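Capsid Protein (Unidentified, PDB 4DMI) assembles into a pentamer of capsid subunits and probably serves as a structural building block of a phage particle. Local coordinates at the interface of chains A and B. Sequence-based numbering; all coordinates share one arbitrary frame. Chains: chain A/B, Capsid Protein.

The four contacts between chains A and B fall in two groups, near opposite ends of an elongated subunit. Contact 1 and contact 4 lie about 10 Å apart between their C-alpha centres, share A:Ser35, and both use strand 37-43 of chain B. Contact 2 and contact 3 form the other group, about 15 Å apart, joined through the run from A:Thr127 into strand 133-142. Between the ends the C-alpha centres of contacts 2 and 4 are about 74 Å apart. Neighbours gripped at both ends of so long a body should be restrained against hinging, which suits a ring of five identical subunits.

Contact 1: the interface of chains A and B. Residues chain A 35, 37-39, 41; chain B 39-42.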
# COMPACT_ATOMS: atom_id res chain seq x y z
N SER A 35 8.80 -37.00 -5.58
CA SER A 35 7.77 -37.74 -6.32
C SER A 35 7.56 -37.13 -7.69
O SER A 35 7.85 -35.96 -7.92
CB SER A 35 6.45 -37.77 -5.54
OG SER A 35 5.42 -38.38 -6.29
N THR A 37 4.50 -37.42 -9.20
CA THR A 37 3.06 -37.18 -9.31
C THR A 37 2.69 -35.86 -8.65
O THR A 37 2.91 -35.67 -7.45
CB THR A 37 2.24 -38.32 -8.70
OG1 THR A 37 2.45 -39.51 -9.45
CG2 THR A 37 0.76 -37.97 -8.70
N ILE A 38 2.14 -34.94 -9.43
CA ILE A 38 1.78 -33.63 -8.92
C ILE A 38 0.41 -33.67 -8.25
O ILE A 38 -0.57 -34.15 -8.82
CB ILE A 38 1.82 -32.58 -10.04
CG1 ILE A 38 3.24 -32.50 -10.60
CG2 ILE A 38 1.37 -31.22 -9.53
CD1 ILE A 38 3.36 -31.73 -11.90
N ILE A 39 0.36 -33.17 -7.01
CA ILE A 39 -0.85 -33.25 -6.19
C ILE A 39 -1.53 -31.89 -6.15
O ILE A 39 -0.89 -30.90 -5.82
CB ILE A 39 -0.51 -33.68 -4.75
CG1 ILE A 39 0.29 -34.98 -4.73
CG2 ILE A 39 -1.78 -33.79 -3.92
CD1 ILE A 39 -0.42 -36.17 -5.36
N VAL A 41 -3.77 -29.15 -4.38
CA VAL A 41 -4.09 -28.88 -2.99
C VAL A 41 -4.96 -27.64 -2.84
O VAL A 41 -5.01 -26.80 -3.73
CB VAL A 41 -2.81 -28.69 -2.12
CG1 VAL A 41 -1.95 -29.96 -2.13
CG2 VAL A 41 -2.01 -27.48 -2.60
N ILE B 39 7.03 -33.68 -2.39
CA ILE B 39 5.90 -33.80 -3.28
C ILE B 39 5.64 -32.51 -4.04
O ILE B 39 5.49 -31.45 -3.42
CB ILE B 39 4.63 -34.16 -2.49
CG1 ILE B 39 4.88 -35.36 -1.58
CG2 ILE B 39 3.47 -34.40 -3.44
CD1 ILE B 39 5.18 -36.65 -2.32
N PRO B 40 5.60 -32.57 -5.37
CA PRO B 40 5.26 -31.39 -6.16
C PRO B 40 3.75 -31.15 -6.12
O PRO B 40 2.98 -32.10 -6.18
CB PRO B 40 5.70 -31.77 -7.57
CG PRO B 40 5.53 -33.25 -7.61
CD PRO B 40 5.89 -33.74 -6.23
N VAL B 41 3.35 -29.89 -6.00
CA VAL B 41 1.93 -29.55 -5.92
C VAL B 41 1.54 -28.39 -6.82
O VAL B 41 2.38 -27.59 -7.23
CB VAL B 41 1.49 -29.19 -4.46
CG1 VAL B 41 1.76 -30.34 -3.51
CG2 VAL B 41 2.18 -27.92 -3.98
N VAL B 42 0.25 -28.31 -7.13
CA VAL B 42 -0.33 -27.08 -7.65
C VAL B 42 -1.45 -26.62 -6.72
O VAL B 42 -2.21 -27.45 -6.19
CB VAL B 42 -0.84 -27.21 -9.11
CG1 VAL B 42 0.33 -27.46 -10.06
CG2 VAL B 42 -1.87 -28.32 -9.24
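A:Ile39 and B:Ile39 cross obliquely, with CG1 of A:Ile39 pressed on CG2 of B:Ile39 at a tight 3.5 Å. In both, CG1 stands anti to the carbonyl carbon (chi1 -54° in A:Ile39), yet different branches meet; the strands are parallel, with A:Ile39 bridging B:Val41. B:Ile39 also reaches back with its CD1 to CB of A:Ser35, a residue small enough to admit it. A:Val41 and B:Val41 meet at about a right angle through their CG1 methyls, 4.0 Å apart. A:Ile38 likewise crosses B:Pro40 at about a right angle, its CG1 lying 3.8 Å from ring atom CG, while its CG2 meets CG1 of B:Val42. Beta-branched residues suit such a strand pair, since they are compact and at home in extended backbone. Proline has no N-H to give, but B:Pro40 O still accepts from A:Ile39 N at 3.0 Å. The ladder continues from B:Val42 N to A:Ile39 O, the donor lying above the carbonyl plane, and from A:Val41 N to B:Val42 O at 2.9 Å. The site thus joins strand 37-43 of adjacent subunits into an intersubunit sheet with apolar side chains packed along it, tying the pentamer together.

Contact 2: the interface of chains A and B. Residues chain A 127-130; chain B 124-126, 128.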
# COMPACT_ATOMS: atom_id res chain seq x y z
N THR A 127 3.63 37.63 5.67
CA THR A 127 3.56 37.24 7.08
C THR A 127 2.23 36.55 7.38
O THR A 127 1.96 36.19 8.53
CB THR A 127 3.74 38.45 8.01
OG1 THR A 127 2.78 39.46 7.67
CG2 THR A 127 5.14 39.02 7.87
N ALA A 128 1.41 36.37 6.36
CA ALA A 128 0.17 35.62 6.49
C ALA A 128 0.46 34.18 6.08
O ALA A 128 0.42 33.85 4.90
CB ALA A 128 -0.92 36.21 5.61
N VAL A 129 0.75 33.34 7.08
CA VAL A 129 1.24 31.99 6.84
C VAL A 129 0.14 30.94 6.90
O VAL A 129 -0.35 30.59 7.98
CB VAL A 129 2.35 31.61 7.84
CG1 VAL A 129 3.00 30.28 7.43
CG2 VAL A 129 3.41 32.72 7.94
N GLN A 130 -0.25 30.43 5.74
CA GLN A 130 -1.27 29.38 5.69
C GLN A 130 -0.69 28.07 6.20
O GLN A 130 0.53 27.82 6.10
CB GLN A 130 -1.82 29.18 4.26
CG GLN A 130 -2.52 30.42 3.69
CD GLN A 130 -3.80 30.77 4.45
OE1 GLN A 130 -4.50 29.89 4.95
NE2 GLN A 130 -4.11 32.06 4.52
N ASP B 124 -1.19 31.55 10.80
CA ASP B 124 -0.59 32.61 11.60
C ASP B 124 -0.57 33.89 10.79
O ASP B 124 -0.26 33.87 9.60
CB ASP B 124 0.83 32.23 12.01
CG ASP B 124 1.45 33.24 12.94
OD1 ASP B 124 0.78 33.68 13.90
OD2 ASP B 124 2.62 33.61 12.70
N GLY B 125 -0.92 35.00 11.44
CA GLY B 125 -0.85 36.30 10.80
C GLY B 125 -1.99 36.58 9.84
O GLY B 125 -1.89 37.47 8.99
N THR B 126 -3.08 35.83 9.97
CA THR B 126 -4.22 36.03 9.07
C THR B 126 -5.50 35.41 9.60
O THR B 126 -5.48 34.37 10.27
CB THR B 126 -3.93 35.46 7.65
OG1 THR B 126 -5.04 35.73 6.79
CG2 THR B 126 -3.70 33.96 7.70
N ALA B 128 -7.86 34.98 7.18
CA ALA B 128 -8.33 34.38 5.94
C ALA B 128 -7.73 32.98 5.87
O ALA B 128 -6.58 32.81 5.48
CB ALA B 128 -7.89 35.21 4.74
O HOH W 1 3.22 35.76 10.86
O HOH W 2 0.22 39.26 8.75
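A bend at chi2 (-66°) turns the side chain of A:Gln130 towards chain B and brings its amide nitrogen NE2 to the backbone carbonyl O of B:Ala128, 2.8 Å away. The acceptor lies in the amide plane of A:Gln130 and the N-H points nearly along the C=O axis, so the bond is straight at both ends; a glutamine is long enough to span the gap and carries the donor needed. In B:Thr126, OG1 is anti to the backbone N (chi1 -177°), where it accepts from B:Ala128 N at 2.9 Å, which may help hold the loop that presents the B:Ala128 carbonyl. The side chains of B:Thr126 and A:Gln130 cross at about a right angle, CG2 of the threonine lying by NE2, while its CB packs 3.7 Å from CB of A:Ala128, whose lone methyl permits close approach. A:Val129 and B:Asp124 form an antiparallel bridge: A:Val129 N donates to B:Asp124 O at 2.8 Å, and B:Asp124 N returns a bond to A:Val129 O. Water 1 links A:Thr127 O with carboxylate OD2 of B:Asp124, and water 2 links hydroxyl OG1 of A:Thr127 with B:Gly125 O. Together these contacts clip two loops of neighbouring subunits to each other and secure the far end of the pentamer interface.

Contact 3: the interface of chains A and B. Residues chain A 90-92, 131-133, 160; chain B 120-121, 132, 134.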
# COMPACT_ATOMS: atom_id res chain seq x y z
N ASN A 90 -2.21 13.42 11.82
CA ASN A 90 -1.76 14.70 11.27
C ASN A 90 -1.27 15.65 12.36
O ASN A 90 -1.72 15.61 13.51
CB ASN A 90 -2.90 15.39 10.51
CG ASN A 90 -3.27 14.68 9.24
OD1 ASN A 90 -2.49 14.65 8.29
ND2 ASN A 90 -4.48 14.12 9.20
N LEU A 91 -0.35 16.54 11.96
CA LEU A 91 0.10 17.65 12.79
C LEU A 91 -0.32 18.96 12.13
O LEU A 91 -0.44 19.04 10.91
CB LEU A 91 1.63 17.64 12.90
CG LEU A 91 2.31 16.28 13.07
CD1 LEU A 91 3.82 16.38 12.80
CD2 LEU A 91 2.06 15.75 14.48
N SER A 92 -0.50 20.02 12.92
CA SER A 92 -0.76 21.34 12.35
C SER A 92 0.53 21.94 11.82
O SER A 92 1.43 22.21 12.60
CB SER A 92 -1.28 22.29 13.43
OG SER A 92 -2.39 21.75 14.11
N SER A 131 -1.57 27.24 6.73
CA SER A 131 -1.22 25.97 7.34
C SER A 131 -2.00 24.81 6.71
O SER A 131 -3.15 24.98 6.30
CB SER A 131 -1.47 26.06 8.87
OG SER A 131 -1.36 24.81 9.52
N VAL A 132 -1.37 23.64 6.67
CA VAL A 132 -1.97 22.41 6.16
C VAL A 132 -1.69 21.28 7.14
O VAL A 132 -0.78 21.38 7.97
CB VAL A 132 -1.40 22.03 4.76
CG1 VAL A 132 -1.80 23.06 3.70
CG2 VAL A 132 0.13 21.87 4.82
N PRO A 133 -2.46 20.19 7.06
CA PRO A 133 -2.08 19.03 7.87
C PRO A 133 -0.77 18.44 7.37
O PRO A 133 -0.47 18.46 6.16
CB PRO A 133 -3.23 18.05 7.65
CG PRO A 133 -3.81 18.45 6.30
CD PRO A 133 -3.66 19.95 6.25
N GLN A 160 -3.06 14.93 16.10
CA GLN A 160 -4.31 14.19 16.10
C GLN A 160 -4.11 12.89 15.38
O GLN A 160 -3.38 12.83 14.40
CB GLN A 160 -5.40 14.96 15.34
CG GLN A 160 -5.71 16.32 15.88
CD GLN A 160 -6.77 17.03 15.08
OE1 GLN A 160 -6.89 16.84 13.85
NE2 GLN A 160 -7.57 17.85 15.76
N ILE B 120 -7.52 20.88 12.11
CA ILE B 120 -6.10 20.63 12.16
C ILE B 120 -5.21 21.80 11.76
O ILE B 120 -4.04 21.84 12.15
CB ILE B 120 -5.77 19.38 11.28
CG1 ILE B 120 -4.33 18.89 11.46
CG2 ILE B 120 -6.07 19.65 9.81
CD1 ILE B 120 -3.98 18.55 12.90
N VAL B 121 -5.72 22.77 11.01
CA VAL B 121 -4.81 23.80 10.52
C VAL B 121 -4.57 24.92 11.52
O VAL B 121 -5.43 25.23 12.36
CB VAL B 121 -5.17 24.35 9.10
CG1 VAL B 121 -5.44 23.20 8.12
CG2 VAL B 121 -6.34 25.27 9.15
N VAL B 132 -7.99 22.76 2.73
CA VAL B 132 -7.62 21.66 1.85
C VAL B 132 -8.37 20.39 2.25
O VAL B 132 -8.82 20.28 3.39
CB VAL B 132 -6.10 21.40 1.93
CG1 VAL B 132 -5.34 22.58 1.32
CG2 VAL B 132 -5.65 21.14 3.39
N VAL B 134 -8.64 16.82 3.81
CA VAL B 134 -7.85 16.00 4.74
C VAL B 134 -8.16 14.55 4.41
O VAL B 134 -9.25 14.06 4.70
CB VAL B 134 -8.24 16.30 6.18
CG1 VAL B 134 -7.34 15.55 7.12
CG2 VAL B 134 -8.17 17.79 6.43
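A hydrogen bond runs across the patch from the hydroxyl OG of A:Ser92 to the backbone O of B:Ile120, 2.6 Å away. The OG lies anti to the carbonyl carbon of its own residue (chi1 -53°), and it approaches B:Ile120 O tilted 25° from the carbonyl plane. Serine suits the place: its short arm carries a donor right up to a main-chain acceptor.

Apolar packing does most of the remaining work, and B:Ile120 is central to it. With CG1 anti to the backbone N (chi1 -170°), its two branches part. CG2 meets CB of A:Pro133 at 3.9 Å, whereas CG1 rests at the same separation from CB of A:Asn90. The B:Ile120 and A:Gln160 side chains slide past each other in opposite directions, CD1 of the isoleucine lying 3.5 Å from amide oxygen OE1; the aliphatic stem of glutamine also offers CG to that methyl. A:Pro133, with its compact, rigid ring, lies alongside B:Val121, pointing the same way, and its CD packs 3.7 Å from CG2 of B:Val132 as the two pass in opposite directions.

Mixed contacts add to this. CG1 of B:Val121 touches the backbone O of A:Ser131 at 3.4 Å, and CG1 of B:Val134 passes beside ND2 of A:Asn90.

In the fold, the short strand 119-121 of chain B and the start of its strand 133-142 lie against strands 83-92, 133-142 and 158-167 of chain A, joining the two strand-rich domains.

Contact 4: the interface of chains A and B. Residues chain A 4, 33-35; chain B 36-38.
A:Ser33 and B:Thr37 face each other as partners in a parallel bridge, and the backbone of A:Ser33 makes the first shell. Its N donates to B:Thr36 O at 3.1 Å, and its O takes the N-H of B:Ile38 at 2.7 Å. A third bond follows from A:Ser35 N to B:Ile38 O, 2.9 Å long. The three fall within a short stretch, bracketing B:Thr37 between bonded neighbours on the strand. A:Gly34 pairs with B:Ile38, its CA 3.3 Å from B:Ile38 O, and adds no side chain to either face.

Side chains form the next layer. B:Thr37 sets its hydroxyl OG1 anti to its own carbonyl carbon (chi1 -56°), turned towards the side chains of chain A. It lies 3.4 Å from OG of A:Ser33, a weak bond, and makes a similarly weak one to amide oxygen OE1 of A:Gln4. The side chains of A:Gln4 and B:Thr37 reach toward each other, tip to tip. A:Ser33 OG occupies the crowded position between its backbone N and carbonyl carbon (chi1 65°), placing it beside the threonine. Threonine fits well here, offering a hydroxyl to polar neighbours and a methyl, CG2, to the amide carbon CD of A:Gln4 at 4.1 Å.

Farther out, A:Gln4, near the chain terminus, is extended beyond CG and reaches the threonine tip, and its OE1 also makes a weak bond with A:Ser33 OG at 3.5 Å. The site adds strand 33-34 of one subunit to strand 37-43 of the next, reinforcing the N-terminal end of the pentamer interface.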
# COMPACT_ATOMS: atom_id res chain seq x y z
N GLN A 4 9.29 -42.25 -8.36
CA GLN A 4 10.16 -41.69 -7.34
C GLN A 4 11.64 -41.70 -7.74
O GLN A 4 12.16 -42.72 -8.19
CB GLN A 4 9.96 -42.43 -6.02
CG GLN A 4 9.85 -41.54 -4.81
CD GLN A 4 9.35 -42.29 -3.59
OE1 GLN A 4 10.01 -42.31 -2.55
NE2 GLN A 4 8.18 -42.91 -3.71
N SER A 33 14.31 -37.72 -1.38
CA SER A 33 13.82 -38.05 -2.71
C SER A 33 12.62 -37.19 -3.07
O SER A 33 12.10 -36.45 -2.23
CB SER A 33 13.46 -39.53 -2.79
OG SER A 33 12.38 -39.84 -1.94
N GLY A 34 12.18 -37.28 -4.33
CA GLY A 34 11.04 -36.52 -4.79
C GLY A 34 10.07 -37.39 -5.57
O GLY A 34 10.46 -38.40 -6.15
N SER A 35 8.80 -37.00 -5.58
CA SER A 35 7.77 -37.74 -6.32
C SER A 35 7.56 -37.13 -7.69
O SER A 35 7.85 -35.96 -7.92
CB SER A 35 6.45 -37.77 -5.54
OG SER A 35 5.42 -38.38 -6.29
N THR B 36 10.53 -37.82 4.08
CA THR B 36 11.72 -37.45 3.31
C THR B 36 11.49 -37.47 1.79
O THR B 36 12.43 -37.30 1.01
CB THR B 36 12.93 -38.34 3.66
OG1 THR B 36 12.56 -39.72 3.57
CG2 THR B 36 13.42 -38.04 5.08
N THR B 37 10.24 -37.67 1.38
CA THR B 37 9.89 -37.56 -0.03
C THR B 37 9.23 -36.22 -0.29
O THR B 37 8.25 -35.86 0.36
CB THR B 37 8.93 -38.69 -0.48
OG1 THR B 37 9.52 -39.96 -0.18
CG2 THR B 37 8.67 -38.59 -1.98
N ILE B 38 9.78 -35.47 -1.24
CA ILE B 38 9.26 -34.15 -1.57
C ILE B 38 8.21 -34.24 -2.67
O ILE B 38 8.46 -34.79 -3.74
CB ILE B 38 10.38 -33.20 -1.99
CG1 ILE B 38 11.38 -33.07 -0.84
CG2 ILE B 38 9.83 -31.84 -2.37
CD1 ILE B 38 12.53 -32.15 -1.13